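Dihydropteroate synthase (Anaplasma phagocytophilum, PDB 6UCZ) probably catalyses the condensation of 6-hydroxymethyl-7,8-dihydropterin pyrophosphate with p-aminobenzoate to give dihydropteroate, a step of folate biosynthesis. Local coordinates at residues A[144-158]-A[184-197]. Numbering follows the deposited sequence.
With PMM (pterin-6-yl-methyl-monophosphate), chain C.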
loop_
_atom_site.group_PDB
_atom_site.type_symbol
_atom_site.label_atom_id
_atom_site.label_comp_id
_atom_site.label_asym_id
_atom_site.label_seq_id
_atom_site.Cartn_x
_atom_site.Cartn_y
_atom_site.Cartn_z
ATOM N N PRO A 144 -14.345 -8.946 -1.701
ATOM C CA PRO A 144 -15.444 -7.977 -1.509
ATOM C C PRO A 144 -16.403 -8.336 -0.385
ATOM O O PRO A 144 -16.838 -7.449 0.360
ATOM C CB PRO A 144 -16.141 -7.975 -2.876
ATOM C CG PRO A 144 -15.052 -8.346 -3.836
ATOM C CD PRO A 144 -14.246 -9.375 -3.109
ATOM N N ALA A 145 -16.748 -9.615 -0.238
ATOM C CA ALA A 145 -17.652 -10.009 0.835
ATOM C C ALA A 145 -17.030 -9.732 2.198
ATOM O O ALA A 145 -17.712 -9.258 3.113
ATOM C CB ALA A 145 -18.022 -11.490 0.694
ATOM N N ILE A 146 -15.726 -9.987 2.338
ATOM C CA ILE A 146 -15.035 -9.725 3.601
ATOM C C ILE A 146 -15.028 -8.232 3.919
ATOM O O ILE A 146 -15.309 -7.821 5.048
ATOM C CB ILE A 146 -13.602 -10.286 3.557
ATOM C CG1 ILE A 146 -13.624 -11.810 3.576
ATOM C CG2 ILE A 146 -12.795 -9.769 4.739
ATOM C CD1 ILE A 146 -14.592 -12.365 4.576
ATOM N N ALA A 147 -14.688 -7.396 2.932
ATOM C CA ALA A 147 -14.657 -5.958 3.184
ATOM C C ALA A 147 -16.042 -5.429 3.530
ATOM O O ALA A 147 -16.194 -4.623 4.458
ATOM C CB ALA A 147 -14.090 -5.222 1.968
ATOM N N ALA A 148 -17.069 -5.889 2.807
ATOM C CA ALA A 148 -18.412 -5.378 3.043
ATOM C C ALA A 148 -18.936 -5.802 4.406
ATOM O O ALA A 148 -19.508 -4.981 5.130
ATOM C CB ALA A 148 -19.364 -5.862 1.948
ATOM N N ALA A 149 -18.681 -7.050 4.806
ATOM C CA ALA A 149 -19.198 -7.550 6.072
ATOM C C ALA A 149 -18.389 -7.072 7.265
ATOM O O ALA A 149 -18.702 -7.447 8.399
ATOM C CB ALA A 149 -19.237 -9.079 6.066
ATOM N N SER A 150 -17.394 -6.223 7.050
ATOM C CA SER A 150 -16.553 -5.757 8.134
ATOM C C SER A 150 -16.486 -4.248 8.231
ATOM O O SER A 150 -15.887 -3.742 9.186
ATOM C CB SER A 150 -15.122 -6.300 7.976
ATOM O OG SER A 150 -14.454 -5.657 6.894
ATOM N N SER A 151 -17.073 -3.515 7.283
ATOM C CA SER A 151 -17.093 -2.056 7.275
ATOM C C SER A 151 -15.689 -1.458 7.183
ATOM O O SER A 151 -15.510 -0.253 7.407
ATOM C CB SER A 151 -17.836 -1.488 8.493
ATOM O OG SER A 151 -17.166 -1.801 9.701
ATOM N N ALA A 152 -14.686 -2.282 6.885
ATOM C CA ALA A 152 -13.304 -1.837 6.834
ATOM C C ALA A 152 -13.048 -0.919 5.643
ATOM O O ALA A 152 -13.741 -0.957 4.624
ATOM C CB ALA A 152 -12.365 -3.039 6.725
ATOM N N LYS A 153 -12.027 -0.086 5.785
ATOM C CA LYS A 153 -11.494 0.615 4.629
ATOM C C LYS A 153 -10.629 -0.364 3.846
ATOM O O LYS A 153 -9.991 -1.257 4.422
ATOM C CB LYS A 153 -10.679 1.830 5.063
ATOM C CG LYS A 153 -11.463 2.796 5.934
ATOM C CD LYS A 153 -10.576 3.911 6.492
ATOM C CE LYS A 153 -10.313 3.707 7.982
ATOM N NZ LYS A 153 -9.909 4.970 8.670
ATOM N N ILE A 154 -10.593 -0.199 2.527
ATOM C CA ILE A 154 -9.851 -1.137 1.694
ATOM C C ILE A 154 -9.054 -0.409 0.621
ATOM O O ILE A 154 -9.589 0.443 -0.094
ATOM C CB ILE A 154 -10.786 -2.198 1.074
ATOM C CG1 ILE A 154 -10.015 -3.077 0.091
ATOM C CG2 ILE A 154 -12.013 -1.556 0.428
ATOM C CD1 ILE A 154 -10.666 -4.439 -0.114
ATOM N N ILE A 155 -7.773 -0.744 0.514
ATOM C CA ILE A 155 -6.931 -0.322 -0.599
ATOM C C ILE A 155 -6.918 -1.441 -1.631
ATOM O O ILE A 155 -6.680 -2.605 -1.283
ATOM C CB ILE A 155 -5.497 -0.020 -0.136
ATOM C CG1 ILE A 155 -5.506 0.966 1.032
ATOM C CG2 ILE A 155 -4.652 0.535 -1.311
ATOM C CD1 ILE A 155 -4.193 0.988 1.791
ATOM N N ILE A 156 -7.181 -1.103 -2.892
ATOM C CA ILE A 156 -7.012 -2.027 -4.011
ATOM C C ILE A 156 -5.871 -1.505 -4.877
ATOM O O ILE A 156 -5.862 -0.327 -5.260
ATOM C CB ILE A 156 -8.311 -2.211 -4.817
ATOM C CG1 ILE A 156 -8.937 -0.858 -5.178
ATOM C CG2 ILE A 156 -9.306 -3.081 -4.031
ATOM C CD1 ILE A 156 -10.168 -0.989 -6.100
ATOM N N MET A 157 -4.904 -2.375 -5.171
ATOM C CA MET A 157 -3.670 -2.002 -5.861
ATOM C C MET A 157 -3.619 -2.622 -7.255
ATOM O O MET A 157 -3.885 -3.820 -7.409
ATOM C CB MET A 157 -2.452 -2.478 -5.069
ATOM C CG MET A 157 -1.139 -1.897 -5.594
ATOM S SD MET A 157 0.267 -2.869 -5.059
ATOM C CE MET A 157 0.099 -4.316 -6.133
ATOM N N HIS A 158 -3.246 -1.824 -8.261
ATOM C CA HIS A 158 -3.132 -2.344 -9.622
ATOM C C HIS A 158 -1.887 -3.214 -9.786
ATOM O O HIS A 158 -0.806 -2.874 -9.298
ATOM C CB HIS A 158 -3.074 -1.204 -10.641
ATOM C CG HIS A 158 -2.968 -1.689 -12.057
ATOM N ND1 HIS A 158 -1.772 -2.062 -12.630
ATOM C CD2 HIS A 158 -3.923 -1.929 -12.989
ATOM C CE1 HIS A 158 -1.989 -2.486 -13.865
ATOM N NE2 HIS A 158 -3.285 -2.405 -14.110
ATOM N N TRP A 184 -9.050 -0.650 -14.898
ATOM C CA TRP A 184 -8.908 -1.843 -14.066
ATOM C C TRP A 184 -9.407 -1.579 -12.643
ATOM O O TRP A 184 -10.198 -2.358 -12.086
ATOM C CB TRP A 184 -7.432 -2.250 -14.087
ATOM C CG TRP A 184 -6.964 -3.562 -13.461
ATOM C CD1 TRP A 184 -6.658 -4.716 -14.121
ATOM C CD2 TRP A 184 -6.637 -3.795 -12.081
ATOM N NE1 TRP A 184 -6.189 -5.660 -13.238
ATOM C CE2 TRP A 184 -6.171 -5.120 -11.980
ATOM C CE3 TRP A 184 -6.718 -3.020 -10.918
ATOM C CZ2 TRP A 184 -5.797 -5.690 -10.764
ATOM C CZ3 TRP A 184 -6.340 -3.584 -9.714
ATOM C CH2 TRP A 184 -5.875 -4.901 -9.644
ATOM N N LEU A 185 -8.977 -0.455 -12.057
ATOM C CA LEU A 185 -9.418 -0.069 -10.721
ATOM C C LEU A 185 -10.913 0.211 -10.677
ATOM O O LEU A 185 -11.597 -0.182 -9.721
ATOM C CB LEU A 185 -8.626 1.155 -10.254
ATOM C CG LEU A 185 -7.173 0.836 -9.923
ATOM C CD1 LEU A 185 -6.380 2.116 -9.767
ATOM C CD2 LEU A 185 -7.111 0.014 -8.638
ATOM N N CYS A 186 -11.442 0.891 -11.700
ATOM C CA CYS A 186 -12.860 1.238 -11.688
ATOM C C CYS A 186 -13.741 0.001 -11.750
ATOM O O CYS A 186 -14.817 -0.027 -11.144
ATOM C CB CYS A 186 -13.184 2.181 -12.846
ATOM S SG CYS A 186 -12.648 3.887 -12.570
ATOM N N SER A 187 -13.310 -1.027 -12.484
ATOM C CA SER A 187 -14.052 -2.285 -12.505
ATOM C C SER A 187 -14.122 -2.908 -11.113
ATOM O O SER A 187 -15.144 -3.500 -10.737
ATOM C CB SER A 187 -13.409 -3.246 -13.506
ATOM O OG SER A 187 -13.728 -4.588 -13.205
ATOM N N ARG A 188 -13.030 -2.804 -10.349
ATOM C CA ARG A 188 -12.986 -3.367 -9.004
ATOM C C ARG A 188 -13.779 -2.524 -8.011
ATOM O O ARG A 188 -14.393 -3.068 -7.086
ATOM C CB ARG A 188 -11.535 -3.538 -8.574
ATOM C CG ARG A 188 -10.960 -4.836 -9.119
ATOM C CD ARG A 188 -9.590 -4.641 -9.707
ATOM N NE ARG A 188 -9.028 -5.905 -10.166
ATOM C CZ ARG A 188 -9.063 -6.324 -11.430
ATOM N NH1 ARG A 188 -9.625 -5.569 -12.368
ATOM N NH2 ARG A 188 -8.524 -7.489 -11.754
ATOM N N VAL A 189 -13.736 -1.197 -8.157
ATOM C CA VAL A 189 -14.615 -0.334 -7.373
ATOM C C VAL A 189 -16.064 -0.761 -7.553
ATOM O O VAL A 189 -16.821 -0.888 -6.581
ATOM C CB VAL A 189 -14.418 1.142 -7.763
ATOM C CG1 VAL A 189 -15.512 2.001 -7.149
ATOM C CG2 VAL A 189 -13.059 1.633 -7.317
ATOM N N ASP A 190 -16.471 -0.994 -8.808
ATOM C CA ASP A 190 -17.846 -1.405 -9.079
ATOM C C ASP A 190 -18.174 -2.721 -8.392
ATOM O O ASP A 190 -19.264 -2.883 -7.831
ATOM C CB ASP A 190 -18.085 -1.527 -10.584
ATOM C CG ASP A 190 -18.146 -0.184 -11.280
ATOM O OD1 ASP A 190 -18.464 0.825 -10.615
ATOM O OD2 ASP A 190 -17.884 -0.141 -12.499
ATOM N N THR A 191 -17.244 -3.677 -8.430
ATOM C CA THR A 191 -17.473 -4.952 -7.758
ATOM C C THR A 191 -17.707 -4.749 -6.267
ATOM O O THR A 191 -18.645 -5.314 -5.690
ATOM C CB THR A 191 -16.291 -5.887 -8.010
ATOM O OG1 THR A 191 -16.190 -6.148 -9.417
ATOM C CG2 THR A 191 -16.470 -7.200 -7.260
ATOM N N LEU A 192 -16.867 -3.935 -5.629
ATOM C CA LEU A 192 -16.987 -3.702 -4.191
ATOM C C LEU A 192 -18.329 -3.071 -3.833
ATOM O O LEU A 192 -19.009 -3.513 -2.900
ATOM C CB LEU A 192 -15.838 -2.803 -3.720
ATOM C CG LEU A 192 -14.425 -3.387 -3.744
ATOM C CD1 LEU A 192 -13.380 -2.290 -3.545
ATOM C CD2 LEU A 192 -14.299 -4.446 -2.672
ATOM N N ILE A 193 -18.704 -2.004 -4.544
ATOM C CA ILE A 193 -19.945 -1.295 -4.239
ATOM C C ILE A 193 -21.146 -2.200 -4.453
ATOM O O ILE A 193 -22.091 -2.204 -3.652
ATOM C CB ILE A 193 -20.047 -0.012 -5.086
ATOM C CG1 ILE A 193 -18.921 0.957 -4.721
ATOM C CG2 ILE A 193 -21.404 0.651 -4.902
ATOM C CD1 ILE A 193 -18.936 2.234 -5.548
ATOM N N ALA A 194 -21.133 -2.984 -5.533
ATOM C CA ALA A 194 -22.240 -3.902 -5.785
ATOM C C ALA A 194 -22.373 -4.941 -4.680
ATOM O O ALA A 194 -23.480 -5.405 -4.395
ATOM C CB ALA A 194 -22.060 -4.593 -7.136
ATOM N N GLN A 195 -21.268 -5.303 -4.036
ATOM C CA GLN A 195 -21.273 -6.313 -2.991
ATOM C C GLN A 195 -21.408 -5.713 -1.600
ATOM O O GLN A 195 -21.248 -6.434 -0.609
ATOM C CB GLN A 195 -20.006 -7.160 -3.091
ATOM C CG GLN A 195 -19.956 -7.989 -4.366
ATOM C CD GLN A 195 -19.044 -9.191 -4.260
ATOM O OE1 GLN A 195 -19.046 -9.909 -3.261
ATOM N NE2 GLN A 195 -18.236 -9.405 -5.295
ATOM N N GLY A 196 -21.682 -4.416 -1.506
ATOM C CA GLY A 196 -22.021 -3.789 -0.248
ATOM C C GLY A 196 -20.927 -2.995 0.431
ATOM O O GLY A 196 -21.077 -2.670 1.613
ATOM N N VAL A 197 -19.839 -2.677 -0.262
ATOM C CA VAL A 197 -18.789 -1.828 0.298
ATOM C C VAL A 197 -19.145 -0.370 0.052
ATOM O O VAL A 197 -19.399 0.038 -1.088
ATOM C CB VAL A 197 -17.409 -2.160 -0.293
ATOM C CG1 VAL A 197 -16.371 -1.151 0.220
ATOM C CG2 VAL A 197 -16.990 -3.570 0.076
HETATM N N5 PMM C . 4.061 -2.513 -2.636
HETATM C C6 PMM C . 4.447 -3.643 -2.033
HETATM C C7 PMM C . 3.601 -4.316 -1.171
HETATM N N8 PMM C . 2.356 -3.923 -0.880
HETATM N N1 PMM C . 0.703 -2.378 -1.167
HETATM C C2 PMM C . 0.255 -1.268 -1.742
HETATM N N2 PMM C . -0.989 -0.844 -1.490
HETATM N N3 PMM C . 1.003 -0.521 -2.612
HETATM C C4 PMM C . 2.286 -0.821 -3.009
HETATM O O4 PMM C . 2.885 -0.113 -3.818
HETATM C C4A PMM C . 2.825 -2.052 -2.393
HETATM C C8A PMM C . 1.980 -2.791 -1.486
HETATM C C9 PMM C . 5.819 -4.151 -2.402
HETATM O O10 PMM C . 6.816 -3.286 -1.820
HETATM P PA PMM C . 7.746 -3.747 -0.578
HETATM O O1P PMM C . 8.787 -2.623 -0.449
HETATM O O2P PMM C . 8.496 -5.001 -1.006
HETATM O O3P PMM C . 6.913 -3.939 0.646
HETATM O O HOH W 1 -16.914 -11.608 -2.423
#
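H158 sets the edge of its imidazole against the indole face of W184, an edge-to-face pair with the planes at 62°. CD2 does the touching, 3.4 Å from W184 CD2; CG of H158 stands anti to the backbone N, which swings the ring out over the helix. R188 lays its guanidinium on the opposite face of the indole, its plane 3.2 Å from W184 CE2, and so the indole is sandwiched; R188 NH1 donates a hydrogen bond to W184 O, 3.3 Å away and above its carbonyl plane. The six-membered ring also comes obliquely against the carbonyl of M157, with W184 CH2 3.2 Å from M157 O, an oxygen buried here without a polar partner.

Further along, I156 drops between the helix side chains: CG1 slides past L185, CD1 lies 3.8 Å from R188 CB and near V189 CG2, and CG2 meets L192 CD1 tip to tip. CG1 sits between the backbone N and the carbonyl carbon (chi1 49°), which sends CD1 toward the R188–V189 turn. This is the helix-on-strand packing of a TIM barrel: the 184-194 part of helix 174-194 runs back at 145° to strand 153-157 on the outside, while I155 and M157 point the other way into the pterin pocket, where M157 SD comes 3.5 Å from PMM N3.

At the far end, helix 143-148 packs beside the helix C-terminus. P144 CB lies 3.4 Å from Q195 CD, and a water accepting from A145 N and donating to Q195 OE1 links helix 143-148 to the residue that follows helix 174-194. G196, at positive phi, is the C' residue of a Schellman motif, whose V197 N to L192 O bond turns V197 CG2 onto A147 and A148. In the second shell, K212 holds H158 ND1, while G137 O takes R188 NE.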